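Local structure of lipoprotein (Clostridium difficile, 4OTE) at residues I7-T12 with Y32-K37; E21-L26 with Q217-S222; E53-L58 with A202-D207; G79-V84 with E196-L201. The protein probably binds methionine as the lipid-anchored substrate-binding protein of a transport system, and carries selenomethionine in its cleft and zinc ions at acidic sites. All blocks are in the same frame, centred on the assembly; numbering follows the deposited sequence. Where two conformers were deposited one is given.

Interaction 1 (I7-T12 with Y32-K37)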
# COMPACT_ATOMS: atom_id res chain seq x y z
N ILE A 7 10.82 -21.09 5.04
CA ILE A 7 10.12 -19.89 5.45
C ILE A 7 9.01 -19.63 4.44
O ILE A 7 9.27 -19.52 3.24
CB ILE A 7 11.06 -18.67 5.53
CG1 ILE A 7 12.32 -19.01 6.32
CG2 ILE A 7 10.35 -17.49 6.18
CD1 ILE A 7 13.34 -17.89 6.35
N VAL A 8 7.77 -19.57 4.92
CA VAL A 8 6.62 -19.31 4.08
C VAL A 8 6.15 -17.89 4.35
O VAL A 8 5.75 -17.56 5.47
CB VAL A 8 5.48 -20.31 4.39
CG1 VAL A 8 4.29 -20.07 3.47
CG2 VAL A 8 5.99 -21.74 4.26
N VAL A 9 6.22 -17.03 3.34
CA VAL A 9 5.78 -15.64 3.47
C VAL A 9 4.62 -15.37 2.52
O VAL A 9 4.71 -15.66 1.33
CB VAL A 9 6.93 -14.66 3.18
CG1 VAL A 9 6.51 -13.23 3.52
CG2 VAL A 9 8.17 -15.04 3.98
N GLY A 10 3.54 -14.81 3.07
CA GLY A 10 2.40 -14.36 2.27
C GLY A 10 2.61 -12.94 1.78
O GLY A 10 3.05 -12.09 2.53
N ALA A 11 2.30 -12.67 0.51
CA ALA A 11 2.51 -11.33 -0.03
C ALA A 11 1.65 -11.06 -1.25
O ALA A 11 1.34 -11.96 -2.03
CB ALA A 11 3.97 -11.12 -0.38
N THR A 12 1.28 -9.79 -1.41
CA THR A 12 0.75 -9.30 -2.68
C THR A 12 1.92 -9.25 -3.66
O THR A 12 3.06 -9.00 -3.26
CB THR A 12 0.12 -7.92 -2.51
OG1 THR A 12 0.98 -7.10 -1.71
CG2 THR A 12 -1.23 -8.03 -1.83
N TYR A 32 18.28 -21.09 4.45
CA TYR A 32 16.82 -21.23 4.49
C TYR A 32 16.23 -21.29 3.09
O TYR A 32 16.77 -20.69 2.16
CB TYR A 32 16.18 -20.08 5.26
CG TYR A 32 16.39 -20.17 6.75
CD1 TYR A 32 17.56 -19.71 7.34
CD2 TYR A 32 15.42 -20.73 7.58
CE1 TYR A 32 17.76 -19.80 8.71
CE2 TYR A 32 15.60 -20.83 8.95
CZ TYR A 32 16.78 -20.36 9.51
OH TYR A 32 16.97 -20.45 10.86
N THR A 33 15.12 -22.00 2.95
CA THR A 33 14.36 -22.03 1.71
C THR A 33 13.16 -21.11 1.88
O THR A 33 12.52 -21.11 2.92
CB THR A 33 13.91 -23.45 1.38
OG1 THR A 33 15.07 -24.28 1.20
CG2 THR A 33 13.08 -23.48 0.10
N LEU A 34 12.88 -20.30 0.86
CA LEU A 34 11.74 -19.38 0.89
C LEU A 34 10.63 -19.85 -0.03
O LEU A 34 10.90 -20.23 -1.16
CB LEU A 34 12.16 -17.98 0.46
CG LEU A 34 11.00 -16.98 0.33
CD1 LEU A 34 10.54 -16.53 1.70
CD2 LEU A 34 11.38 -15.79 -0.53
N GLU A 35 9.40 -19.84 0.48
CA GLU A 35 8.22 -20.01 -0.35
C GLU A 35 7.33 -18.79 -0.19
O GLU A 35 6.99 -18.39 0.92
CB GLU A 35 7.46 -21.28 0.04
CG GLU A 35 8.24 -22.55 -0.25
CD GLU A 35 7.46 -23.79 0.11
OE1 GLU A 35 6.33 -23.95 -0.41
OE2 GLU A 35 7.97 -24.61 0.90
N VAL A 36 6.97 -18.18 -1.32
CA VAL A 36 6.09 -17.03 -1.33
C VAL A 36 4.68 -17.49 -1.68
O VAL A 36 4.46 -18.11 -2.72
CB VAL A 36 6.55 -15.97 -2.35
CG1 VAL A 36 5.65 -14.75 -2.32
CG2 VAL A 36 8.00 -15.59 -2.08
N LYS A 37 3.74 -17.20 -0.79
CA LYS A 37 2.33 -17.46 -1.04
C LYS A 37 1.67 -16.16 -1.50
O LYS A 37 1.68 -15.15 -0.78
CB LYS A 37 1.66 -17.99 0.23
CG LYS A 37 0.22 -18.41 0.06
CD LYS A 37 -0.40 -18.85 1.38
CE LYS A 37 0.08 -20.22 1.82
NZ LYS A 37 -0.23 -21.27 0.81
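Two neighbouring parallel strands of the mixed sheet, joined through helices 13-22 and 24-29, meet here in a beta-alpha-beta connection near the N terminus. Five backbone hydrogen bonds zip Ile7-Ala11 to Thr33-Lys37, with Glu35 and Lys37 each bonding to the two residues that flank their partner, as in any parallel pair. Ile7 N donates to Thr33 O at 2.7 Å, almost along the C=O axis. Glu35 lies between Ile7 and Val9: its N gives a nearly straight bond (174°) to Ile7 O, and its O receives Val9 N. Lys37 does the same between Val9 and Ala11, although Lys37 N reaches Val9 O from above the carbonyl plane. CA-H groups of Leu34, Val8, Val36 and Gly10 add weaker contacts to the same carbonyl oxygens. On the face carrying Ile7, Val9, Leu34 and Val36, the closest side-chain contact is between Leu34 and Val9. Ile7 keeps CG1 beside its own backbone N (chi1 -49°) and runs out extended, so that CD1 lies 3.7 Å from Tyr32 CD2, obliquely to the ring. Leu34, with CG anti to the backbone N (chi1 174°), carries CD1 across to the neighbouring strand, 3.6 Å from Val9 CG2. Leu216 of helix 211-220 packs on Ile7 and Val9, while Leu20 and Ile27 of the connecting helices lie on Val9 and Leu34. Tyr32 OH is held by Glu211. The other face bears Val8, Glu35 and Lys37, the last bending its amine away from the pair. Such a parallel pair with helices over one face is typical of the alpha/beta lobes of periplasmic binding proteins.

Interaction 2 (E21-L26 with Q217-S222). With ZN (zinc ion), chain H; ZN (zinc ion), chain G.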
# COMPACT_ATOMS: atom_id res chain seq x y z
N GLU A 21 10.81 -12.83 -4.12
CA GLU A 21 11.24 -13.81 -5.13
C GLU A 21 12.68 -13.57 -5.55
O GLU A 21 13.47 -14.51 -5.67
CB GLU A 21 10.34 -13.77 -6.38
CG GLU A 21 8.93 -14.31 -6.19
CD GLU A 21 8.85 -15.82 -6.06
OE1 GLU A 21 9.89 -16.50 -6.12
OE2 GLU A 21 7.72 -16.34 -5.90
N GLU A 22 13.03 -12.30 -5.77
CA GLU A 22 14.39 -11.95 -6.18
C GLU A 22 15.40 -12.04 -5.03
O GLU A 22 16.60 -12.03 -5.27
CB GLU A 22 14.42 -10.54 -6.79
CG GLU A 22 13.66 -10.43 -8.11
CD GLU A 22 14.32 -11.20 -9.25
OE1 GLU A 22 15.52 -11.52 -9.14
OE2 GLU A 22 13.64 -11.47 -10.26
N LEU A 23 14.91 -12.14 -3.79
CA LEU A 23 15.77 -12.32 -2.62
C LEU A 23 15.95 -13.79 -2.20
O LEU A 23 16.66 -14.07 -1.23
CB LEU A 23 15.22 -11.52 -1.44
CG LEU A 23 15.38 -10.00 -1.54
CD1 LEU A 23 14.54 -9.30 -0.49
CD2 LEU A 23 16.85 -9.60 -1.41
N LYS A 24 15.32 -14.71 -2.92
CA LYS A 24 15.43 -16.16 -2.63
C LYS A 24 16.87 -16.64 -2.50
O LYS A 24 17.21 -17.30 -1.53
CB LYS A 24 14.77 -17.00 -3.72
CG LYS A 24 13.37 -17.47 -3.42
CD LYS A 24 12.91 -18.37 -4.55
CE LYS A 24 11.46 -18.76 -4.41
NZ LYS A 24 11.01 -19.48 -5.64
N PRO A 25 17.72 -16.34 -3.50
CA PRO A 25 19.11 -16.80 -3.44
C PRO A 25 19.85 -16.30 -2.19
O PRO A 25 20.67 -17.02 -1.63
CB PRO A 25 19.75 -16.20 -4.70
CG PRO A 25 18.62 -15.85 -5.60
CD PRO A 25 17.49 -15.49 -4.68
N LEU A 26 19.55 -15.07 -1.78
CA LEU A 26 20.17 -14.49 -0.59
C LEU A 26 19.67 -15.20 0.67
O LEU A 26 20.43 -15.41 1.62
CB LEU A 26 19.87 -12.99 -0.51
CG LEU A 26 20.70 -12.16 0.46
CD1 LEU A 26 22.19 -12.39 0.26
CD2 LEU A 26 20.37 -10.68 0.27
N GLN A 217 14.10 -10.17 7.80
CA GLN A 217 14.31 -8.74 7.97
C GLN A 217 15.74 -8.33 7.64
O GLN A 217 15.98 -7.18 7.25
CB GLN A 217 13.89 -8.28 9.36
CG GLN A 217 12.39 -8.39 9.57
CD GLN A 217 11.87 -7.44 10.63
OE1 GLN A 217 11.19 -6.46 10.31
NE2 GLN A 217 12.19 -7.71 11.88
N ASP A 218 16.69 -9.26 7.78
CA ASP A 218 18.06 -9.02 7.33
C ASP A 218 18.11 -8.84 5.82
O ASP A 218 18.60 -7.83 5.33
CB ASP A 218 19.00 -10.16 7.76
CG ASP A 218 19.54 -9.99 9.17
OD1 ASP A 218 19.28 -8.93 9.78
OD2 ASP A 218 20.24 -10.91 9.66
N VAL A 219 17.58 -9.81 5.08
CA VAL A 219 17.65 -9.75 3.62
C VAL A 219 16.78 -8.62 3.06
O VAL A 219 17.13 -8.02 2.04
CB VAL A 219 17.30 -11.09 2.92
CG1 VAL A 219 18.15 -12.22 3.49
CG2 VAL A 219 15.82 -11.41 3.04
N LEU A 220 15.67 -8.31 3.73
CA LEU A 220 14.75 -7.27 3.25
C LEU A 220 15.26 -5.84 3.46
O LEU A 220 14.75 -4.91 2.83
CB LEU A 220 13.36 -7.43 3.87
CG LEU A 220 12.45 -8.44 3.18
CD1 LEU A 220 11.33 -8.88 4.12
CD2 LEU A 220 11.88 -7.87 1.89
N THR A 221 16.25 -5.67 4.33
CA THR A 221 16.91 -4.38 4.52
C THR A 221 18.34 -4.39 3.95
O THR A 221 19.14 -3.51 4.26
CB THR A 221 16.95 -4.00 6.01
OG1 THR A 221 17.58 -5.04 6.77
CG2 THR A 221 15.54 -3.79 6.54
N SER A 222 18.66 -5.38 3.11
CA SER A 222 19.99 -5.50 2.52
C SER A 222 20.20 -4.51 1.38
O SER A 222 19.25 -3.95 0.85
CB SER A 222 20.20 -6.92 1.97
OG SER A 222 19.32 -7.18 0.87
ZN ZN H . 7.71 -18.36 -6.06
ZN ZN G . 11.65 -11.71 -10.61
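Glu21, near the end of helix 13-22, bends at chi2 (-73°) and binds a zinc ion through OE2 at 2.0 Å. Its other oxygen, OE1, takes a weak salt bridge from Lys24 NZ at 3.2 Å, so zinc and ammonium sit side by side at the oxygen end of the carboxylate, whose negative charge probably offsets both. Glu22, bent in the same way, offers OE2 to a second zinc, which Glu18 one turn earlier also binds. Leu23 turns from this acidic surface into the protein. With CG beside the backbone N (chi1 -72°), both its methyls, CD1 and CD2, lie 3.8 Å from Val219 O, and CD1 also meets Leu220 CD2 at 3.8 Å, the two side chains crossing at about a right angle. Leu26 then comes back toward the second segment, its CG anti to the backbone N (chi1 -165°). Leu26 CG approaches Val219 CG1 at 4.0 Å as the two side chains slide past each other in opposite directions, and Leu26 CD2 lies 3.7 Å from Ser222 OG. That hydroxyl is fixed by a bond to a lone pair of Val219 O (2.6 Å) and caps Ala225 N, so the leucine methyl touches an oxygen already engaged on both counts. The contact is apolar, without hydrogen bonds between the segments. It joins the junction of helices 13-22 and 24-29 to the C-terminal end of helix 211-220, around the serine N-cap that starts helix 223-233.

Interaction 3 (E53-L58 with A202-D207). With ZN (zinc ion), chain J.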
# COMPACT_ATOMS: atom_id res chain seq x y z
N GLU A 53 -0.61 -20.41 9.09
CA GLU A 53 -0.34 -20.97 7.77
C GLU A 53 0.97 -20.43 7.18
O GLU A 53 1.66 -21.13 6.45
CB GLU A 53 -1.49 -20.68 6.81
CG GLU A 53 -1.41 -21.48 5.52
CD GLU A 53 -2.48 -21.13 4.51
OE1 GLU A 53 -3.23 -20.15 4.69
OE2 GLU A 53 -2.56 -21.85 3.49
N ILE A 54 1.28 -19.18 7.49
CA ILE A 54 2.48 -18.52 6.99
C ILE A 54 3.29 -17.96 8.16
O ILE A 54 2.72 -17.65 9.21
CB ILE A 54 2.14 -17.38 5.99
CG1 ILE A 54 1.31 -16.28 6.66
CG2 ILE A 54 1.39 -17.95 4.79
CD1 ILE A 54 0.83 -15.19 5.72
N ASP A 55 4.60 -17.86 7.98
CA ASP A 55 5.49 -17.34 9.02
C ASP A 55 5.43 -15.82 9.13
O ASP A 55 5.68 -15.26 10.19
CB ASP A 55 6.93 -17.75 8.73
CG ASP A 55 7.13 -19.25 8.79
OD1 ASP A 55 6.89 -19.83 9.87
OD2 ASP A 55 7.52 -19.84 7.77
N ALA A 56 5.10 -15.17 8.02
CA ALA A 56 5.06 -13.72 7.95
C ALA A 56 4.30 -13.26 6.71
O ALA A 56 3.99 -14.07 5.83
CB ALA A 56 6.48 -13.17 7.93
N ASN A 57 3.99 -11.97 6.64
CA ASN A 57 3.47 -11.42 5.40
C ASN A 57 4.09 -10.06 5.07
O ASN A 57 4.62 -9.37 5.95
CB ASN A 57 1.93 -11.40 5.37
CG ASN A 57 1.31 -10.46 6.41
OD1 ASN A 57 1.75 -9.33 6.60
ND2 ASN A 57 0.23 -10.92 7.05
N LEU A 58 4.05 -9.71 3.79
CA LEU A 58 4.61 -8.46 3.29
C LEU A 58 3.62 -7.78 2.35
O LEU A 58 3.62 -8.03 1.14
CB LEU A 58 5.94 -8.73 2.58
CG LEU A 58 6.72 -7.50 2.09
CD1 LEU A 58 6.98 -6.52 3.23
CD2 LEU A 58 8.02 -7.91 1.43
N ALA A 202 5.21 -8.34 8.59
CA ALA A 202 4.40 -8.56 9.77
C ALA A 202 4.48 -10.03 10.16
O ALA A 202 4.62 -10.90 9.31
CB ALA A 202 2.96 -8.15 9.52
N PHE A 203 4.40 -10.29 11.46
CA PHE A 203 4.55 -11.65 11.97
C PHE A 203 3.86 -11.77 13.32
O PHE A 203 3.53 -10.77 13.95
CB PHE A 203 6.03 -12.01 12.09
CG PHE A 203 6.89 -10.89 12.60
CD1 PHE A 203 6.98 -10.63 13.96
CD2 PHE A 203 7.60 -10.08 11.72
CE1 PHE A 203 7.77 -9.59 14.43
CE2 PHE A 203 8.38 -9.04 12.18
CZ PHE A 203 8.47 -8.79 13.54
N ARG A 204 3.63 -13.01 13.75
CA ARG A 204 3.02 -13.25 15.04
C ARG A 204 3.96 -12.76 16.14
O ARG A 204 5.17 -12.96 16.07
CB ARG A 204 2.69 -14.73 15.24
CG ARG A 204 1.59 -15.25 14.33
CD ARG A 204 1.32 -16.72 14.57
NE ARG A 204 2.48 -17.56 14.27
CZ ARG A 204 2.82 -17.99 13.05
NH1 ARG A 204 2.09 -17.68 11.98
NH2 ARG A 204 3.91 -18.74 12.90
N THR A 205 3.38 -12.10 17.14
CA THR A 205 4.14 -11.59 18.28
C THR A 205 5.00 -12.67 18.94
O THR A 205 6.11 -12.39 19.39
CB THR A 205 3.20 -10.96 19.33
OG1 THR A 205 2.38 -9.96 18.70
CG2 THR A 205 3.99 -10.32 20.47
N GLU A 206 4.49 -13.91 18.97
CA GLU A 206 5.25 -15.05 19.52
C GLU A 206 6.60 -15.27 18.82
O GLU A 206 7.55 -15.72 19.46
CB GLU A 206 4.42 -16.35 19.47
CG GLU A 206 3.96 -16.77 18.08
CD GLU A 206 3.37 -18.17 18.02
OE1 GLU A 206 2.74 -18.60 19.01
OE2 GLU A 206 3.52 -18.83 16.97
N ASP A 207 6.68 -14.95 17.53
CA ASP A 207 7.89 -15.20 16.73
C ASP A 207 8.79 -13.97 16.57
O ASP A 207 9.64 -13.92 15.68
CB ASP A 207 7.48 -15.73 15.35
CG ASP A 207 6.65 -17.00 15.43
OD1 ASP A 207 7.01 -17.91 16.20
OD2 ASP A 207 5.64 -17.08 14.71
ZN ZN J . 3.21 -21.08 16.07
O HOH W 1 4.79 -15.37 12.77
O HOH W 2 4.05 -20.46 10.40
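Arg204 keeps CG beside its backbone N (chi1 -68°), extends through chi2 and bends at chi3 (-63°), which turns the guanidinium toward the loop before strand 56-58. There NH1 donates to Ile54 O at 2.8 Å, the acceptor lying near the guanidinium plane and the donor in the carbonyl plane. Leu49 O takes a further bond from NH1. Along the other edge NE reaches Glu206 OE2 at 3.2 Å, above the carboxylate plane. NH2 makes a salt bridge to Asp207 OD2 at 3.0 Å, the oxygen standing out of the guanidinium plane on the side of water 1. This network pins the rotation of the group, and the positive charge probably favours ionised carboxylates. Glu206 OE2 also binds a zinc ion, at 2.4 Å. Water 1 sits over one face of the guanidinium and donates to Asp55 O and Asp207 OD2 while accepting from Arg204 N; water 2 bridges Asp55 OD1 to Arg204 NH2. Asp55 OD2 turns instead to Val8 N. Further along, the strands pair directly: Asn57 N donates to Ala202 O and Ala202 N to Asn57 O, both at 2.9 Å, forming an antiparallel hydrogen-bonded pair. Asn57 holds CG tucked between the backbone N and the carbonyl carbon (chi1 66°), and OD1 comes within 3.4 Å of Ala202 CB, while ND2 is hydrogen-bonded to Asn46 OD1. Strand 56-58 thus lies between strands 6-12 and 199-204, with helix 44-51 against Ile54 and Asn57, and helix 211-220 against Ala56 and Phe203.

Interaction 4 (G79-V84 with E196-L201). With MSE (selenomethionine), chain C.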
# COMPACT_ATOMS: atom_id res chain seq x y z
N GLY A 79 7.09 -5.24 11.83
CA GLY A 79 8.55 -5.25 11.91
C GLY A 79 9.15 -3.91 11.54
O GLY A 79 8.51 -2.87 11.69
N LYS A 80 10.39 -3.93 11.05
CA LYS A 80 11.08 -2.71 10.61
C LYS A 80 10.45 -2.12 9.34
O LYS A 80 9.98 -2.86 8.47
CB LYS A 80 12.55 -3.02 10.33
CG LYS A 80 13.33 -3.49 11.55
CD LYS A 80 14.75 -3.89 11.18
CE LYS A 80 15.55 -4.28 12.42
NZ LYS A 80 16.85 -4.92 12.07
N LYS A 81 10.45 -0.79 9.24
CA LYS A 81 9.98 -0.09 8.04
C LYS A 81 10.86 -0.44 6.84
O LYS A 81 12.09 -0.41 6.95
CB LYS A 81 10.02 1.43 8.25
CG LYS A 81 9.14 1.97 9.36
CD LYS A 81 9.26 3.49 9.39
CE LYS A 81 8.71 4.12 10.67
NZ LYS A 81 7.36 3.62 11.05
N LEU A 82 10.25 -0.76 5.70
CA LEU A 82 11.01 -1.19 4.52
C LEU A 82 10.94 -0.20 3.37
O LEU A 82 11.97 0.24 2.86
CB LEU A 82 10.53 -2.56 4.04
CG LEU A 82 10.57 -3.66 5.11
CD1 LEU A 82 10.03 -4.95 4.54
CD2 LEU A 82 11.99 -3.85 5.64
N TYR A 83 9.72 0.16 2.97
CA TYR A 83 9.52 1.06 1.85
C TYR A 83 8.13 1.68 1.88
O TYR A 83 7.18 1.07 2.39
CB TYR A 83 9.73 0.32 0.52
CG TYR A 83 8.98 -0.99 0.44
CD1 TYR A 83 7.62 -1.03 0.15
CD2 TYR A 83 9.64 -2.20 0.66
CE1 TYR A 83 6.93 -2.24 0.08
CE2 TYR A 83 8.96 -3.41 0.59
CZ TYR A 83 7.61 -3.42 0.30
OH TYR A 83 6.95 -4.63 0.24
N VAL A 84 8.03 2.88 1.32
CA VAL A 84 6.76 3.59 1.21
C VAL A 84 6.23 3.44 -0.22
O VAL A 84 7.02 3.38 -1.16
CB VAL A 84 6.92 5.08 1.53
CG1 VAL A 84 5.56 5.72 1.73
CG2 VAL A 84 7.78 5.28 2.77
N GLU A 196 5.44 6.78 8.20
CA GLU A 196 4.36 6.22 9.01
C GLU A 196 3.60 5.15 8.21
O GLU A 196 3.10 4.18 8.78
CB GLU A 196 3.40 7.32 9.46
CG GLU A 196 2.37 6.88 10.49
CD GLU A 196 1.44 8.01 10.93
OE1 GLU A 196 1.87 9.18 10.92
OE2 GLU A 196 0.29 7.71 11.30
N TYR A 197 3.54 5.33 6.89
CA TYR A 197 2.87 4.39 6.00
C TYR A 197 3.85 3.47 5.26
O TYR A 197 3.52 2.90 4.22
CB TYR A 197 2.00 5.16 5.01
CG TYR A 197 0.96 6.02 5.71
CD1 TYR A 197 0.04 5.44 6.58
CD2 TYR A 197 0.91 7.40 5.50
CE1 TYR A 197 -0.90 6.21 7.23
CE2 TYR A 197 -0.04 8.17 6.15
CZ TYR A 197 -0.94 7.57 7.01
OH TYR A 197 -1.89 8.32 7.66
N ALA A 198 5.05 3.30 5.81
CA ALA A 198 6.02 2.37 5.23
C ALA A 198 5.49 0.94 5.34
O ALA A 198 5.09 0.50 6.41
CB ALA A 198 7.36 2.50 5.94
N ASN A 199 5.46 0.23 4.21
CA ASN A 199 5.14 -1.18 4.22
C ASN A 199 6.24 -1.94 4.93
O ASN A 199 7.39 -1.48 4.98
CB ASN A 199 4.96 -1.73 2.80
CG ASN A 199 3.73 -1.17 2.11
OD1 ASN A 199 3.26 -0.08 2.42
ND2 ASN A 199 3.20 -1.93 1.16
N LEU A 200 5.90 -3.09 5.48
CA LEU A 200 6.83 -3.83 6.33
C LEU A 200 6.41 -5.28 6.49
O LEU A 200 5.28 -5.66 6.17
CB LEU A 200 6.95 -3.15 7.70
CG LEU A 200 5.70 -2.48 8.30
CD1 LEU A 200 4.66 -3.51 8.71
CD2 LEU A 200 6.07 -1.61 9.48
N LEU A 201 7.35 -6.09 6.96
CA LEU A 201 7.07 -7.47 7.30
C LEU A 201 6.23 -7.49 8.57
O LEU A 201 6.48 -6.72 9.50
CB LEU A 201 8.37 -8.24 7.50
CG LEU A 201 8.26 -9.77 7.48
CD1 LEU A 201 8.08 -10.27 6.05
CD2 LEU A 201 9.48 -10.40 8.13
N MSE C . 0.96 -0.84 -0.65
CA MSE C . -0.20 -0.23 0.09
C MSE C . 0.12 1.19 0.39
O MSE C . 1.14 1.48 1.03
OXT MSE C . -0.65 2.07 0.02
CB MSE C . -0.53 -0.96 1.39
CG MSE C . -1.81 -0.42 2.03
SE MSE C . -2.11 -1.23 3.80
CE MSE C . -2.61 -3.02 3.17
O HOH W 3 9.96 -5.47 7.90
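Leu201 and Gly79 open the pairing: Gly79 N donates to Leu201 O at 2.8 Å, nearly along the C=O axis. The next pair of groups is too far apart to bond directly, and water 3 fills in, donating to Lys80 O and accepting from Leu201 N. Lys80 N is satisfied by Gln217 OE1 of helix 211-220. Asn199 O then takes two donors, Leu82 N at 3.0 Å and, weakly, Tyr83 N at 3.5 Å. Two residues facing one across antiparallel strands make a classic beta bulge, in the sheet of the lobe that contributes Asn199 to the selenomethionine pocket. Asn199 N returns a short bond (2.6 Å) to Tyr83 O, which also receives the Ala198 CA-H. The Tyr83 ring, with CG tucked between the backbone N and the carbonyl carbon (chi1 48°), leans obliquely on the asparagine, CE1 3.4 Å from Asn199 CB. Tyr42, Phe59 and others also line that pocket. Aliphatic groups pack beside the bonds: Lys81 CB lies 3.7 Å from Ala198 CB, and Val84 CG2 makes an apolar contact with Ala198 CB at 4.2 Å. On the far edge of strand 76-84, backbone hydrogen bonds join Leu82 to Thr240 and Val84 to Ile238.

How the interactions relate
From the N terminus, strand 6-12 enters first, and interaction 1 closes the short loop through helices 13-22 and 24-29. Interaction 2 starts inside that loop, at 21-26, and closes only near the C-terminal end, so the two cross. Interaction 3 opens after interaction 1 has closed, and interaction 4 lies within its span; both fall within the long excursion that interaction 2 spans. Strand 199-204 serves interactions 3 and 4, and strand 56-58 carries the sheet on to strand 6-12 of interaction 1. Helix 211-220, held by interaction 2, packs on this sheet: Leu220 touches Leu58, and Thr221, just past the helix, touches Leu82.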